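Local coordinates for bacteriocin immunity protein (Pseudomonas aeruginosa pao1, PDB 4UHP) that binds the DNase domain of pyocin AP41 with ultra-high affinity as its cognate immunity protein, and so protects the producing cell from its own toxin, at the interface of chains B and A. Coordinates in Å, arbitrary orientation; residue numbers count along the deposited sequence, not the author numbering. Chains: chain A, Bacteriocin immunity protein; chain B, Large component of pyocin AP41.

Contact 1: the interface of chains B and A. Residues chain B 67-70; chain A 23, 58-61, 66.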
loop_
_atom_site.group_PDB
_atom_site.type_symbol
_atom_site.label_atom_id
_atom_site.label_comp_id
_atom_site.label_asym_id
_atom_site.label_seq_id
_atom_site.Cartn_x
_atom_site.Cartn_y
_atom_site.Cartn_z
ATOM N N SER B 67 2.058 -5.677 7.331
ATOM C CA SER B 67 3.185 -5.156 8.093
ATOM C C SER B 67 2.762 -3.922 8.878
ATOM O O SER B 67 1.811 -3.244 8.486
ATOM C CB SER B 67 4.339 -4.805 7.157
ATOM O OG SER B 67 3.942 -3.780 6.261
ATOM N N PRO B 68 3.464 -3.621 9.984
ATOM C CA PRO B 68 3.184 -2.416 10.771
ATOM C C PRO B 68 3.127 -1.151 9.912
ATOM O O PRO B 68 2.324 -0.258 10.184
ATOM C CB PRO B 68 4.359 -2.361 11.749
ATOM C CG PRO B 68 4.730 -3.785 11.943
ATOM C CD PRO B 68 4.508 -4.454 10.611
ATOM N N SER B 69 3.961 -1.092 8.878
ATOM C CA SER B 69 3.969 0.052 7.972
ATOM C C SER B 69 2.681 0.118 7.148
ATOM O O SER B 69 2.055 1.175 7.046
ATOM C CB SER B 69 5.187 -0.004 7.046
ATOM O OG SER B 69 5.277 1.178 6.270
ATOM N N ASN B 70 2.278 -1.007 6.566
ATOM C CA ASN B 70 1.032 -1.044 5.803
ATOM C C ASN B 70 -0.189 -0.813 6.687
ATOM O O ASN B 70 -1.206 -0.304 6.221
ATOM C CB ASN B 70 0.889 -2.370 5.050
ATOM C CG ASN B 70 1.403 -2.286 3.621
ATOM O OD1 ASN B 70 1.468 -1.204 3.042
ATOM N ND2 ASN B 70 1.766 -3.429 3.047
ATOM N N PHE A 23 5.319 5.195 9.617
ATOM C CA PHE A 23 4.651 4.569 10.753
ATOM C C PHE A 23 3.785 5.565 11.518
ATOM O O PHE A 23 2.901 5.173 12.274
ATOM C CB PHE A 23 5.678 3.943 11.701
ATOM C CG PHE A 23 6.444 2.801 11.096
ATOM C CD1 PHE A 23 7.574 3.032 10.330
ATOM C CD2 PHE A 23 6.038 1.492 11.301
ATOM C CE1 PHE A 23 8.282 1.981 9.771
ATOM C CE2 PHE A 23 6.741 0.436 10.749
ATOM C CZ PHE A 23 7.865 0.682 9.980
ATOM N N ILE A 58 10.481 -1.650 3.573
ATOM C CA ILE A 58 9.572 -0.951 4.472
ATOM C C ILE A 58 8.266 -1.707 4.685
ATOM O O ILE A 58 7.871 -1.972 5.825
ATOM C CB ILE A 58 9.235 0.456 3.940
ATOM C CG1 ILE A 58 10.506 1.295 3.800
ATOM C CG2 ILE A 58 8.224 1.143 4.845
ATOM C CD1 ILE A 58 10.265 2.659 3.181
ATOM N N PHE A 59 7.601 -2.052 3.585
ATOM C CA PHE A 59 6.237 -2.569 3.646
ATOM C C PHE A 59 6.154 -4.092 3.746
ATOM O O PHE A 59 5.113 -4.633 4.114
ATOM C CB PHE A 59 5.443 -2.091 2.426
ATOM C CG PHE A 59 5.331 -0.594 2.324
ATOM C CD1 PHE A 59 4.506 0.112 3.183
ATOM C CD2 PHE A 59 6.043 0.103 1.364
ATOM C CE1 PHE A 59 4.398 1.491 3.090
ATOM C CE2 PHE A 59 5.938 1.478 1.264
ATOM C CZ PHE A 59 5.112 2.174 2.131
ATOM N N HIS A 60 7.234 -4.785 3.400
ATOM C CA HIS A 60 7.276 -6.236 3.562
ATOM C C HIS A 60 8.602 -6.695 4.165
ATOM O O HIS A 60 9.337 -7.473 3.554
ATOM C CB HIS A 60 7.022 -6.917 2.222
ATOM C CG HIS A 60 5.659 -6.637 1.667
ATOM N ND1 HIS A 60 4.564 -7.422 1.958
ATOM C CD2 HIS A 60 5.207 -5.640 0.872
ATOM C CE1 HIS A 60 3.498 -6.930 1.351
ATOM N NE2 HIS A 60 3.860 -5.848 0.686
ATOM N N PRO A 61 8.897 -6.220 5.384
ATOM C CA PRO A 61 10.201 -6.433 6.014
ATOM C C PRO A 61 10.411 -7.867 6.484
ATOM O O PRO A 61 9.447 -8.581 6.764
ATOM C CB PRO A 61 10.164 -5.477 7.204
ATOM C CG PRO A 61 8.719 -5.439 7.579
ATOM C CD PRO A 61 7.957 -5.533 6.290
ATOM N N GLU A 66 10.933 -5.060 11.201
ATOM C CA GLU A 66 9.675 -4.394 10.857
ATOM C C GLU A 66 9.614 -2.940 11.310
ATOM O O GLU A 66 8.816 -2.155 10.798
ATOM C CB GLU A 66 8.486 -5.147 11.460
ATOM C CG GLU A 66 8.330 -6.578 10.979
ATOM C CD GLU A 66 9.045 -7.578 11.865
ATOM O OE1 GLU A 66 9.861 -7.155 12.712
ATOM O OE2 GLU A 66 8.777 -8.789 11.720
HETATM O O HOH W 1 2.546 -5.769 4.542
HETATM O O HOH W 2 6.901 -2.476 8.745
#

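Contact 2: the interface of chains B and A. Residues chain B 81-84, 87, 89, 92; chain A 42-43, 46, 53-56, 60.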
loop_
_atom_site.group_PDB
_atom_site.type_symbol
_atom_site.label_atom_id
_atom_site.label_comp_id
_atom_site.label_asym_id
_atom_site.label_seq_id
_atom_site.Cartn_x
_atom_site.Cartn_y
_atom_site.Cartn_z
ATOM N N TYR B 81 1.034 -1.205 0.158
ATOM C CA TYR B 81 1.957 -1.606 -0.896
ATOM C C TYR B 81 2.060 -3.123 -0.998
ATOM O O TYR B 81 2.118 -3.819 0.012
ATOM C CB TYR B 81 3.340 -1.000 -0.646
ATOM C CG TYR B 81 3.433 0.468 -0.987
ATOM C CD1 TYR B 81 2.756 1.421 -0.238
ATOM C CD2 TYR B 81 4.202 0.902 -2.059
ATOM C CE1 TYR B 81 2.843 2.765 -0.547
ATOM C CE2 TYR B 81 4.294 2.242 -2.377
ATOM C CZ TYR B 81 3.612 3.169 -1.618
ATOM O OH TYR B 81 3.702 4.505 -1.931
ATOM N N ALA B 82 2.094 -3.633 -2.224
ATOM C CA ALA B 82 2.259 -5.065 -2.440
ATOM C C ALA B 82 3.732 -5.454 -2.388
ATOM O O ALA B 82 4.611 -4.586 -2.387
ATOM C CB ALA B 82 1.649 -5.473 -3.768
ATOM N N VAL B 83 3.997 -6.757 -2.336
ATOM C CA VAL B 83 5.367 -7.263 -2.357
ATOM C C VAL B 83 6.047 -6.842 -3.656
ATOM O O VAL B 83 5.375 -6.666 -4.672
ATOM C CB VAL B 83 5.420 -8.808 -2.213
ATOM C CG1 VAL B 83 4.884 -9.241 -0.855
ATOM C CG2 VAL B 83 4.660 -9.489 -3.343
ATOM N N PRO B 84 7.378 -6.663 -3.624
ATOM C CA PRO B 84 8.148 -6.254 -4.806
ATOM C C PRO B 84 7.907 -7.154 -6.013
ATOM O O PRO B 84 7.913 -6.683 -7.152
ATOM C CB PRO B 84 9.601 -6.371 -4.334
ATOM C CG PRO B 84 9.530 -6.179 -2.867
ATOM C CD PRO B 84 8.230 -6.779 -2.426
ATOM N N HIS B 87 5.086 -5.923 -8.113
ATOM C CA HIS B 87 5.151 -4.558 -8.625
ATOM C C HIS B 87 5.125 -4.537 -10.153
ATOM O O HIS B 87 5.366 -5.552 -10.804
ATOM C CB HIS B 87 6.407 -3.849 -8.117
ATOM C CG HIS B 87 6.375 -3.540 -6.653
ATOM N ND1 HIS B 87 7.423 -2.933 -5.997
ATOM C CD2 HIS B 87 5.419 -3.755 -5.719
ATOM C CE1 HIS B 87 7.115 -2.787 -4.720
ATOM N NE2 HIS B 87 5.905 -3.279 -4.525
ATOM N N GLY B 89 6.884 -1.860 -12.500
ATOM C CA GLY B 89 7.659 -0.637 -12.599
ATOM C C GLY B 89 7.482 0.198 -11.344
ATOM O O GLY B 89 7.799 -0.249 -10.244
ATOM N N GLU B 92 3.107 0.095 -7.407
ATOM C CA GLU B 92 3.434 -0.782 -6.286
ATOM C C GLU B 92 2.272 -1.031 -5.328
ATOM O O GLU B 92 2.306 -1.980 -4.543
ATOM C CB GLU B 92 4.611 -0.200 -5.499
ATOM C CG GLU B 92 5.846 0.080 -6.340
ATOM C CD GLU B 92 7.019 0.544 -5.508
ATOM O OE1 GLU B 92 6.874 0.631 -4.270
ATOM O OE2 GLU B 92 8.089 0.808 -6.092
ATOM N N VAL A 42 8.716 7.114 -0.644
ATOM C CA VAL A 42 8.964 5.745 -1.086
ATOM C C VAL A 42 9.951 5.698 -2.245
ATOM O O VAL A 42 10.932 4.957 -2.211
ATOM C CB VAL A 42 7.665 5.040 -1.532
ATOM C CG1 VAL A 42 7.989 3.773 -2.316
ATOM C CG2 VAL A 42 6.788 4.725 -0.336
ATOM N N LYS A 43 9.684 6.490 -3.277
ATOM C CA LYS A 43 10.512 6.456 -4.472
ATOM C C LYS A 43 11.881 7.053 -4.182
ATOM O O LYS A 43 12.874 6.662 -4.790
ATOM C CB LYS A 43 9.822 7.184 -5.628
ATOM C CG LYS A 43 8.474 6.568 -6.005
ATOM C CD LYS A 43 8.537 5.040 -5.941
ATOM C CE LYS A 43 7.399 4.376 -6.698
ATOM N NZ LYS A 43 7.873 3.181 -7.450
ATOM N N GLU A 46 13.810 4.185 -2.382
ATOM C CA GLU A 46 14.309 3.233 -3.370
ATOM C C GLU A 46 15.490 3.794 -4.156
ATOM O O GLU A 46 16.419 3.068 -4.515
ATOM C CB GLU A 46 13.186 2.833 -4.328
ATOM C CG GLU A 46 11.976 2.257 -3.623
ATOM C CD GLU A 46 10.823 1.966 -4.560
ATOM O OE1 GLU A 46 10.802 2.511 -5.686
ATOM O OE2 GLU A 46 9.934 1.188 -4.161
ATOM N N ARG A 53 15.010 -4.985 -3.000
ATOM C CA ARG A 53 13.619 -5.192 -2.605
ATOM C C ARG A 53 12.826 -3.883 -2.604
ATOM O O ARG A 53 11.629 -3.885 -2.328
ATOM C CB ARG A 53 13.544 -5.852 -1.222
ATOM C CG ARG A 53 14.224 -7.214 -1.144
ATOM C CD ARG A 53 13.851 -7.963 0.131
ATOM N NE ARG A 53 12.429 -8.297 0.168
ATOM C CZ ARG A 53 11.565 -7.814 1.057
ATOM N NH1 ARG A 53 11.979 -6.983 2.005
ATOM N NH2 ARG A 53 10.288 -8.170 1.006
ATOM N N LYS A 54 13.502 -2.778 -2.913
ATOM C CA LYS A 54 12.870 -1.458 -3.007
ATOM C C LYS A 54 12.040 -1.123 -1.762
ATOM O O LYS A 54 12.530 -1.220 -0.638
ATOM C CB LYS A 54 11.995 -1.373 -4.263
ATOM C CG LYS A 54 12.760 -1.544 -5.572
ATOM C CD LYS A 54 11.856 -1.303 -6.777
ATOM C CE LYS A 54 10.669 -2.260 -6.778
ATOM N NZ LYS A 54 9.702 -1.983 -7.880
ATOM N N SER A 55 10.781 -0.743 -1.969
ATOM C CA SER A 55 9.889 -0.399 -0.861
ATOM C C SER A 55 9.548 -1.620 -0.007
ATOM O O SER A 55 9.014 -1.491 1.093
ATOM C CB SER A 55 8.600 0.237 -1.385
ATOM O OG SER A 55 7.812 -0.722 -2.064
ATOM N N GLY A 56 9.857 -2.805 -0.527
ATOM C CA GLY A 56 9.650 -4.043 0.199
ATOM C C GLY A 56 10.343 -4.063 1.546
ATOM O O GLY A 56 9.866 -4.706 2.476
ATOM N N HIS A 60 7.234 -4.785 3.400
ATOM C CA HIS A 60 7.276 -6.236 3.562
ATOM C C HIS A 60 8.602 -6.695 4.165
ATOM O O HIS A 60 9.337 -7.473 3.554
ATOM C CB HIS A 60 7.022 -6.917 2.222
ATOM C CG HIS A 60 5.659 -6.637 1.667
ATOM N ND1 HIS A 60 4.564 -7.422 1.958
ATOM C CD2 HIS A 60 5.207 -5.640 0.872
ATOM C CE1 HIS A 60 3.498 -6.930 1.351
ATOM N NE2 HIS A 60 3.860 -5.848 0.686
HETATM O O HOH W 3 6.760 -3.104 -0.978
#

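Contact 1: the interface of chains B and A
B:Ser67 has an extended backbone immediately ahead of helix 68-75, whose helical residues B:Pro68 to B:Asn70 present their first turn to the end of the short helix 56-59 of chain A. B:Ser67 is the N-cap: its OG lies between its own backbone N and carbonyl carbon (chi1 62°), a crowded position for which a small hydroxyl is well suited. There OG accepts the backbone N-H of B:Asn70 almost straight (165° at H), 3.2 Å from N to OG. The same hydroxyl gives its proton to the carbonyl O of A:Phe59, 2.6 Å from OG, reaching it from above the carbonyl plane. One serine thus caps its own helix and ties it to the partner. Water 1 gives the A:Phe59 O a second polar partner, 2.8 Å away, and also meets the backbone N and OG of B:Ser67. The amide ND2 of B:Asn70 lies 2.9 Å from the oxygen of water 1, so the asparagine extends the polar network. Its other branch, OD1, touches CD1 of the A:Phe59 ring at 3.3 Å; the two side chains cross, yet their flat groups are only 20° apart. B:Ser69 OG, anti to its backbone N, meets both A:Phe59 CE1 and A:Ile58 CG2, each at 3.3 Å. That methyl sits over the centre of the A:Phe59 ring, steadying the aromatic from within chain A. B:Pro68, a residue favoured in a first helical turn, lays CB in plane against the edge of the A:Phe23 ring, 3.8 Å from CE2, while CG meets the aliphatic CB of A:Glu66. Water 2 joins B:Ser69 N to two carbonyls, A:Ile58 O and A:Glu66 O. In the fold, this patch of the toxin-immunity interface sets the start of a pyocin DNase helix against the end of immunity helix 56-59, flanked by the loops carrying A:Phe23 and A:Glu66.

Contact 2: the interface of chains B and A
The tight part of this toxin-immunity contact is built on flat groups. A:His60 points NE2 at the carbonyl O of B:Tyr81 and donates a 2.8 Å hydrogen bond nearly in its ring plane; B:Val83, crossing it at about a right angle, packs CG1 over the ring face, offset toward the rim, 3.5 Å from the centroid. A:Arg53 NH2 braces the A:His60 backbone O on a lone pair. B:Pro84 CG meets A:Gly56 CA at 3.7 Å, glycine having no side chain to hold the proline off. Within chain B, B:Pro84 CA and B:Glu92 CG sandwich B:His87; its NE2 donates to B:Ala82 O, and ND1 accepts from A:Lys54 NZ at 3.1 Å, fitting a neutral ring. The lysine would tend to disfavour a charged imidazole, the nearby carboxylates to favour one. A:Ser55 OG donates to B:Glu92 OE1 (2.8 Å) from above the carboxylate plane and meets water 3, which reaches B:Ala82 O. A:Val42 CG2 meets the B:Tyr81 phenol tip to tip, 3.8 Å from CZ.

The looser side holds poorly ordered A:Lys43, bridging to B:Glu92 OE2, and A:Glu46; they bury 10 and 5 Å². A:Glu46 OE2 lies 2.7 Å from B:Glu92 OE2, a clash unless one acid is protonated; A:Lys43 and A:Lys54, whose NZ forms a 3.7 Å salt bridge to B:Glu92 OE2, may ease it. In the fold, HNH nuclease loops around 3-10 helix 84-86 pack between immunity helix 31-49 and segment A:Arg53 to A:His60, including helix 56-59.

Contact 1 and contact 2 are neighbouring patches of one interface, with the centres of their C-alpha atoms about 11 Å apart. A:His60 belongs to both: it barely brushes contact 1 but is a central part of contact 2. Helix 56-59 also spans them, its end serving contact 1 and its first residue contact 2. On the toxin, helix 68-75 and the loops around 84-86 form the matching surface. In colicin immunity proteins one helix sets specificity and a short conserved one supplies shared affinity. Here contact 1 would rest mainly on the conserved element, helix 56-59, while contact 2 adds the probable specificity helix, 31-49.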